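DUF115 domain-containing protein (Magnetospirillum magneticum AMB-1, PDB 5MU5) probably transfers sugars to flagellin, as a glycosyltransferase of the Maf family involved in the formation of bacterial flagella. Local coordinates at residues A[308-312]-A[313-317]; A[569-572]-A[573-577]; A[654-657]-A[658-662]. All blocks are in the same frame, centred on the assembly; numbering follows the deposited sequence.

Contact 1. Residues A[308-312]-A[313-317]; sequences RVLLA and NGIQP
N313 turns its CG beside its own backbone N, anti to the carbonyl carbon (chi1 -70°), which folds the side-chain amide back over the last turn of the helix to V309. From there ND2 gives a short and nearly straight hydrogen bond, 2.6 Å to V309 O, with the carbonyl oxygen close to the plane of the amide. The backbone N of N313 adds a weak bond to the same oxygen, so one residue holds V309 O twice. CG2 of V309, placed anti to its own backbone N, lies 3.5 Å from N313 ND2 and lines one side of this bond.

At N313 the chain leaves the helix, and G314 follows with a positive phi that lets the chain reverse at this point. Two backbone bonds then close the end: G314 N to L311 O at 3.0 Å and I315 N to L310 O at 2.9 Å. This is a Schellman motif with G314 as its C-prime residue, and it ends helix 307-312 ahead of strand 319-322, within the region related to MptE.

The reversal carries I315 back against the helix. Its CG2 meets L310 CD2 at 3.9 Å, the two side chains crossing obliquely, while its CB packs over L310 O. On the neighbouring flank L311 reaches out with CD2, which touches both the I315 carbonyl oxygen and the ring carbon CD of P317, each at 3.7 Å; leucine and proline cross at about a right angle. L310 and P317 also rest on strand 299-303, through S302, whereas I315 packs on helix 284-294 through I291 and K292, and L311 on F340 and F342.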
loop_
_atom_site.group_PDB
_atom_site.type_symbol
_atom_site.label_atom_id
_atom_site.label_comp_id
_atom_site.label_asym_id
_atom_site.label_seq_id
_atom_site.Cartn_x
_atom_site.Cartn_y
_atom_site.Cartn_z
ATOM N N ARG A 308 8.545 -30.099 1.397
ATOM C CA ARG A 308 8.257 -31.383 0.768
ATOM C C ARG A 308 9.486 -31.994 0.093
ATOM O O ARG A 308 9.817 -33.147 0.347
ATOM C CB ARG A 308 7.107 -31.234 -0.238
ATOM C CG ARG A 308 6.708 -32.527 -0.893
ATOM C CD ARG A 308 5.454 -32.382 -1.755
ATOM N NE ARG A 308 4.203 -32.290 -0.983
ATOM C CZ ARG A 308 3.626 -33.304 -0.325
ATOM N NH1 ARG A 308 4.189 -34.516 -0.296
ATOM N NH2 ARG A 308 2.489 -33.100 0.327
ATOM N N VAL A 309 10.175 -31.217 -0.739
ATOM C CA VAL A 309 11.332 -31.726 -1.478
ATOM C C VAL A 309 12.551 -31.942 -0.564
ATOM O O VAL A 309 13.319 -32.888 -0.739
ATOM C CB VAL A 309 11.685 -30.844 -2.712
ATOM C CG1 VAL A 309 12.140 -29.438 -2.324
ATOM C CG2 VAL A 309 12.754 -31.540 -3.559
ATOM N N LEU A 310 12.719 -31.084 0.427
ATOM C CA LEU A 310 13.793 -31.267 1.380
ATOM C C LEU A 310 13.559 -32.563 2.147
ATOM O O LEU A 310 14.435 -33.443 2.169
ATOM C CB LEU A 310 13.898 -30.076 2.334
ATOM C CG LEU A 310 14.204 -28.758 1.634
ATOM C CD1 LEU A 310 14.015 -27.586 2.565
ATOM C CD2 LEU A 310 15.611 -28.759 1.076
ATOM N N LEU A 311 12.374 -32.702 2.740
ATOM C CA LEU A 311 12.096 -33.877 3.563
ATOM C C LEU A 311 12.102 -35.185 2.769
ATOM O O LEU A 311 12.654 -36.166 3.236
ATOM C CB LEU A 311 10.782 -33.717 4.328
ATOM C CG LEU A 311 10.786 -32.608 5.376
ATOM C CD1 LEU A 311 9.366 -32.313 5.846
ATOM C CD2 LEU A 311 11.684 -32.954 6.559
ATOM N N ALA A 312 11.515 -35.201 1.577
ATOM C CA ALA A 312 11.539 -36.406 0.740
ATOM C C ALA A 312 12.974 -36.855 0.429
ATOM O O ALA A 312 13.211 -38.024 0.217
ATOM C CB ALA A 312 10.764 -36.180 -0.551
ATOM N N ASN A 313 13.931 -35.926 0.416
ATOM C CA ASN A 313 15.350 -36.254 0.170
ATOM C C ASN A 313 16.201 -36.411 1.428
ATOM O O ASN A 313 17.430 -36.462 1.347
ATOM C CB ASN A 313 15.970 -35.174 -0.724
ATOM C CG ASN A 313 15.446 -35.226 -2.146
ATOM O OD1 ASN A 313 15.929 -35.997 -2.958
ATOM N ND2 ASN A 313 14.477 -34.383 -2.453
ATOM N N GLY A 314 15.554 -36.474 2.587
ATOM C CA GLY A 314 16.255 -36.624 3.840
ATOM C C GLY A 314 17.051 -35.395 4.235
ATOM O O GLY A 314 18.180 -35.501 4.708
ATOM N N ILE A 315 16.467 -34.222 4.034
ATOM C CA ILE A 315 17.112 -32.981 4.439
ATOM C C ILE A 315 16.246 -32.393 5.527
ATOM O O ILE A 315 15.058 -32.217 5.334
ATOM C CB ILE A 315 17.247 -32.013 3.263
ATOM C CG1 ILE A 315 18.176 -32.629 2.193
ATOM C CG2 ILE A 315 17.748 -30.664 3.752
ATOM C CD1 ILE A 315 18.169 -31.926 0.839
ATOM N N GLN A 316 16.838 -32.120 6.681
ATOM C CA GLN A 316 16.097 -31.581 7.815
ATOM C C GLN A 316 16.127 -30.042 7.833
ATOM O O GLN A 316 17.158 -29.449 8.056
ATOM C CB GLN A 316 16.701 -32.131 9.113
ATOM C CG GLN A 316 16.114 -31.563 10.400
ATOM C CD GLN A 316 14.636 -31.882 10.570
ATOM O OE1 GLN A 316 14.227 -33.038 10.481
ATOM N NE2 GLN A 316 13.829 -30.858 10.832
ATOM N N PRO A 317 14.987 -29.389 7.580
ATOM C CA PRO A 317 14.975 -27.949 7.808
ATOM C C PRO A 317 15.250 -27.613 9.272
ATOM O O PRO A 317 14.788 -28.314 10.158
ATOM C CB PRO A 317 13.539 -27.533 7.485
ATOM C CG PRO A 317 12.943 -28.649 6.744
ATOM C CD PRO A 317 13.708 -29.889 7.063
#

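Contact 2. Residues A[569-572]-A[573-577]; sequences NRLM and LVLSE
L573 lays its CD1 over the centre of one face of the R570 guanidinium, 3.9 Å above the plane, with CZ of R570 4.0 Å from that methyl. The arginine gets there by bending at chi2 and chi3 (56° and 51°), which swings the guanidinium round to L573, three residues on. On another side of the helix S576 folds OG back to M572 O at 3.1 Å, while S576 N binds the same oxygen at 2.9 Å; the two donors arrive from opposite faces of the carbonyl plane. CE of M572, on a side chain bent at chi2 and chi3, comes to 3.7 Å from S576 OG. L571 and L575 run side by side, CD1 of L571 touching CG of L575 at 4.2 Å.

All of this rides on i to i+4 bonding of an ordinary alpha helix, 568-579, in the Maf helical bundle: L573, V574 and L575 give their N-H to the carbonyls of N569, R570 and L571. Farther out, L571 and L575 both pack on Y605 of helix 589-609, and V574 meets A560 of helix 546-564. M572 and S576 touch C203, and L573 touches F122, both on loops of the chain's N-terminal part.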
loop_
_atom_site.group_PDB
_atom_site.type_symbol
_atom_site.label_atom_id
_atom_site.label_comp_id
_atom_site.label_asym_id
_atom_site.label_seq_id
_atom_site.Cartn_x
_atom_site.Cartn_y
_atom_site.Cartn_z
ATOM N N ASN A 569 -17.379 16.639 -0.822
ATOM C CA ASN A 569 -16.028 16.885 -0.416
ATOM C C ASN A 569 -15.884 17.031 1.100
ATOM O O ASN A 569 -14.970 16.450 1.699
ATOM C CB ASN A 569 -15.490 18.087 -1.165
ATOM C CG ASN A 569 -15.320 17.815 -2.655
ATOM O OD1 ASN A 569 -15.489 16.680 -3.136
ATOM N ND2 ASN A 569 -14.980 18.866 -3.403
ATOM N N ARG A 570 -16.792 17.777 1.725
ATOM C CA ARG A 570 -16.750 17.959 3.172
ATOM C C ARG A 570 -16.945 16.613 3.884
ATOM O O ARG A 570 -16.219 16.292 4.806
ATOM C CB ARG A 570 -17.777 19.003 3.623
ATOM C CG ARG A 570 -17.757 19.315 5.122
ATOM C CD ARG A 570 -16.387 19.769 5.646
ATOM N NE ARG A 570 -15.776 20.869 4.868
ATOM C CZ ARG A 570 -14.555 21.381 5.092
ATOM N NH1 ARG A 570 -13.780 20.908 6.077
ATOM N NH2 ARG A 570 -14.101 22.371 4.322
ATOM N N LEU A 571 -17.905 15.827 3.420
ATOM C CA LEU A 571 -18.166 14.505 3.964
ATOM C C LEU A 571 -16.950 13.625 3.882
ATOM O O LEU A 571 -16.640 12.929 4.853
ATOM C CB LEU A 571 -19.309 13.826 3.206
ATOM C CG LEU A 571 -19.614 12.394 3.617
ATOM C CD1 LEU A 571 -19.830 12.311 5.119
ATOM C CD2 LEU A 571 -20.837 11.918 2.858
ATOM N N MET A 572 -16.272 13.642 2.732
ATOM C CA MET A 572 -15.032 12.837 2.556
ATOM C C MET A 572 -13.911 13.313 3.434
ATOM O O MET A 572 -13.187 12.501 3.990
ATOM C CB MET A 572 -14.512 12.854 1.119
ATOM C CG MET A 572 -15.087 11.806 0.204
ATOM S SD MET A 572 -15.005 10.092 0.769
ATOM C CE MET A 572 -13.408 9.960 1.588
ATOM N N LEU A 573 -13.756 14.631 3.554
ATOM C CA LEU A 573 -12.734 15.188 4.447
ATOM C C LEU A 573 -12.981 14.741 5.869
ATOM O O LEU A 573 -12.052 14.370 6.570
ATOM C CB LEU A 573 -12.702 16.721 4.405
ATOM C CG LEU A 573 -12.076 17.320 3.148
ATOM C CD1 LEU A 573 -12.434 18.795 2.980
ATOM C CD2 LEU A 573 -10.571 17.126 3.164
ATOM N N VAL A 574 -14.235 14.751 6.288
ATOM C CA VAL A 574 -14.556 14.353 7.657
ATOM C C VAL A 574 -14.299 12.862 7.892
ATOM O O VAL A 574 -13.740 12.494 8.913
ATOM C CB VAL A 574 -15.997 14.725 8.031
ATOM C CG1 VAL A 574 -16.368 14.178 9.402
ATOM C CG2 VAL A 574 -16.148 16.237 8.040
ATOM N N LEU A 575 -14.690 12.009 6.951
ATOM C CA LEU A 575 -14.458 10.566 7.106
ATOM C C LEU A 575 -12.976 10.230 7.060
ATOM O O LEU A 575 -12.497 9.381 7.819
ATOM C CB LEU A 575 -15.174 9.757 6.017
ATOM C CG LEU A 575 -16.695 9.699 6.091
ATOM C CD1 LEU A 575 -17.233 8.990 4.848
ATOM C CD2 LEU A 575 -17.149 8.999 7.369
ATOM N N SER A 576 -12.244 10.868 6.156
ATOM C CA SER A 576 -10.807 10.614 6.066
ATOM C C SER A 576 -10.123 10.925 7.385
ATOM O O SER A 576 -9.380 10.076 7.908
ATOM C CB SER A 576 -10.158 11.415 4.950
ATOM O OG SER A 576 -10.521 10.856 3.699
ATOM N N GLU A 577 -10.395 12.116 7.930
ATOM C CA GLU A 577 -9.820 12.518 9.220
ATOM C C GLU A 577 -10.072 11.481 10.321
ATOM O O GLU A 577 -9.179 11.190 11.101
ATOM C CB GLU A 577 -10.337 13.885 9.664
ATOM C CG GLU A 577 -9.894 14.278 11.068
ATOM C CD GLU A 577 -10.339 15.676 11.456
ATOM O OE1 GLU A 577 -11.260 16.226 10.801
ATOM O OE2 GLU A 577 -9.774 16.232 12.422
#

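Contact 3. Residues A[654-657]-A[658-662]; sequences EELF and DKVTG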
loop_
_atom_site.group_PDB
_atom_site.type_symbol
_atom_site.label_atom_id
_atom_site.label_comp_id
_atom_site.label_asym_id
_atom_site.label_seq_id
_atom_site.Cartn_x
_atom_site.Cartn_y
_atom_site.Cartn_z
ATOM N N GLU A 654 -12.533 -20.766 8.642
ATOM C CA GLU A 654 -13.596 -21.123 7.704
ATOM C C GLU A 654 -14.942 -21.127 8.390
ATOM O O GLU A 654 -15.938 -20.862 7.750
ATOM C CB GLU A 654 -13.310 -22.455 6.981
ATOM C CG GLU A 654 -12.147 -22.336 5.985
ATOM C CD GLU A 654 -11.719 -23.659 5.335
ATOM O OE1 GLU A 654 -11.829 -24.729 5.968
ATOM O OE2 GLU A 654 -11.246 -23.627 4.176
ATOM N N GLU A 655 -14.977 -21.394 9.690
ATOM C CA GLU A 655 -16.235 -21.313 10.422
ATOM C C GLU A 655 -16.658 -19.842 10.494
ATOM O O GLU A 655 -17.807 -19.490 10.176
ATOM C CB GLU A 655 -16.103 -21.893 11.829
ATOM C CG GLU A 655 -17.426 -21.948 12.589
ATOM C CD GLU A 655 -17.255 -22.073 14.101
ATOM O OE1 GLU A 655 -16.398 -22.868 14.550
ATOM O OE2 GLU A 655 -17.983 -21.372 14.846
ATOM N N LEU A 656 -15.724 -18.989 10.904
ATOM C CA LEU A 656 -15.975 -17.550 11.020
ATOM C C LEU A 656 -16.455 -16.940 9.702
ATOM O O LEU A 656 -17.459 -16.194 9.678
ATOM C CB LEU A 656 -14.714 -16.830 11.479
ATOM C CG LEU A 656 -14.735 -15.308 11.443
ATOM C CD1 LEU A 656 -15.923 -14.735 12.205
ATOM C CD2 LEU A 656 -13.439 -14.817 12.054
ATOM N N PHE A 657 -15.731 -17.271 8.629
ATOM C CA PHE A 657 -16.024 -16.774 7.287
ATOM C C PHE A 657 -17.385 -17.256 6.804
ATOM O O PHE A 657 -18.132 -16.483 6.221
ATOM C CB PHE A 657 -14.921 -17.149 6.268
ATOM C CG PHE A 657 -15.062 -16.439 4.949
ATOM C CD1 PHE A 657 -14.747 -15.082 4.839
ATOM C CD2 PHE A 657 -15.542 -17.106 3.819
ATOM C CE1 PHE A 657 -14.901 -14.403 3.633
ATOM C CE2 PHE A 657 -15.678 -16.439 2.606
ATOM C CZ PHE A 657 -15.362 -15.084 2.515
ATOM N N ASP A 658 -17.705 -18.522 7.038
ATOM C CA ASP A 658 -19.024 -19.063 6.673
ATOM C C ASP A 658 -20.174 -18.308 7.345
ATOM O O ASP A 658 -21.188 -18.006 6.706
ATOM C CB ASP A 658 -19.128 -20.559 7.011
ATOM C CG ASP A 658 -18.463 -21.449 5.955
ATOM O OD1 ASP A 658 -17.960 -20.897 4.948
ATOM O OD2 ASP A 658 -18.453 -22.697 6.124
ATOM N N LYS A 659 -20.000 -17.989 8.624
ATOM C CA LYS A 659 -21.038 -17.316 9.396
ATOM C C LYS A 659 -21.223 -15.834 9.085
ATOM O O LYS A 659 -22.361 -15.402 8.928
ATOM C CB LYS A 659 -20.808 -17.541 10.869
ATOM C CG LYS A 659 -20.979 -19.003 11.208
ATOM C CD LYS A 659 -20.837 -19.228 12.688
ATOM C CE LYS A 659 -21.131 -20.668 13.030
ATOM N NZ LYS A 659 -21.233 -20.793 14.508
ATOM N N VAL A 660 -20.151 -15.048 8.957
ATOM C CA VAL A 660 -20.346 -13.653 8.519
ATOM C C VAL A 660 -20.900 -13.630 7.092
ATOM O O VAL A 660 -21.704 -12.770 6.753
ATOM C CB VAL A 660 -19.088 -12.769 8.606
ATOM C CG1 VAL A 660 -18.646 -12.634 10.052
ATOM C CG2 VAL A 660 -17.963 -13.291 7.715
ATOM N N THR A 661 -20.486 -14.591 6.272
ATOM C CA THR A 661 -20.997 -14.737 4.903
ATOM C C THR A 661 -22.493 -14.995 4.923
ATOM O O THR A 661 -23.221 -14.412 4.135
ATOM C CB THR A 661 -20.293 -15.906 4.144
ATOM O OG1 THR A 661 -18.924 -15.560 3.881
ATOM C CG2 THR A 661 -21.004 -16.259 2.796
ATOM N N GLY A 662 -22.939 -15.873 5.823
ATOM C CA GLY A 662 -24.354 -16.233 5.929
ATOM C C GLY A 662 -25.199 -15.266 6.756
ATOM O O GLY A 662 -26.362 -15.539 7.039
#
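The ring of F657 carries T661 OG1 over one face, 3.6 Å above the plane and displaced toward the rim, with CE2 of F657 the ring carbon nearest to OG1. That hydroxyl does not point its hydrogen at the ring: it donates to F657 O at 2.6 Å, and T661 N reaches the same oxygen at 3.0 Å from the opposite face of the carbonyl plane. F657 has its CG anti to the backbone N (chi1 -169°), a torsion that places the ring with one face against the hydroxyl of T661, one turn on.

The carboxylate of E655 is shared. OE2 faces K659 NZ at 3.3 Å, a weak hydrogen bond within a salt bridge, while OE1 takes the backbone N of E651. Glutamate and lysine lie side by side, CG of E655 3.9 Å from CE of K659. With an alanine in place of E655, K659 NZ is likely to lose this charged mate and E651 N its side-chain acceptor.

L656 CD1 touches V660 CG1 at 4.1 Å; both residues are buried, packing on W642 of helix 618-646 and on helix 242-257. E654 meanwhile forms a salt bridge with R331. E655 with K659, L656 with V660 and F657 with T661 are i to i+4 pairs of an amphipathic alpha helix, 653-661, the last of the Maf helical bundle, with its apolar side laid against the preceding long helix.

The three contacts follow one another along the chain and nowhere touch. Contact 1 belongs to the MptE-like region, where it leads from helix 307-312 into a strand of the large mixed sheet; contacts 2 and 3 both lie in the Maf helical bundle. Centres of contacts 1 and 2 are 55 Å apart, on opposite sides of the chain's centre. Contact 3 comes closer to contact 1, with nearest atoms about 17 Å apart, and is about 22 Å from contact 2 by the same measure. Helix 568-579 meets loops at F122 and C203, whereas helix 653-661 meets R331 and helix 242-257, so the bundle touches other parts of the chain at both places.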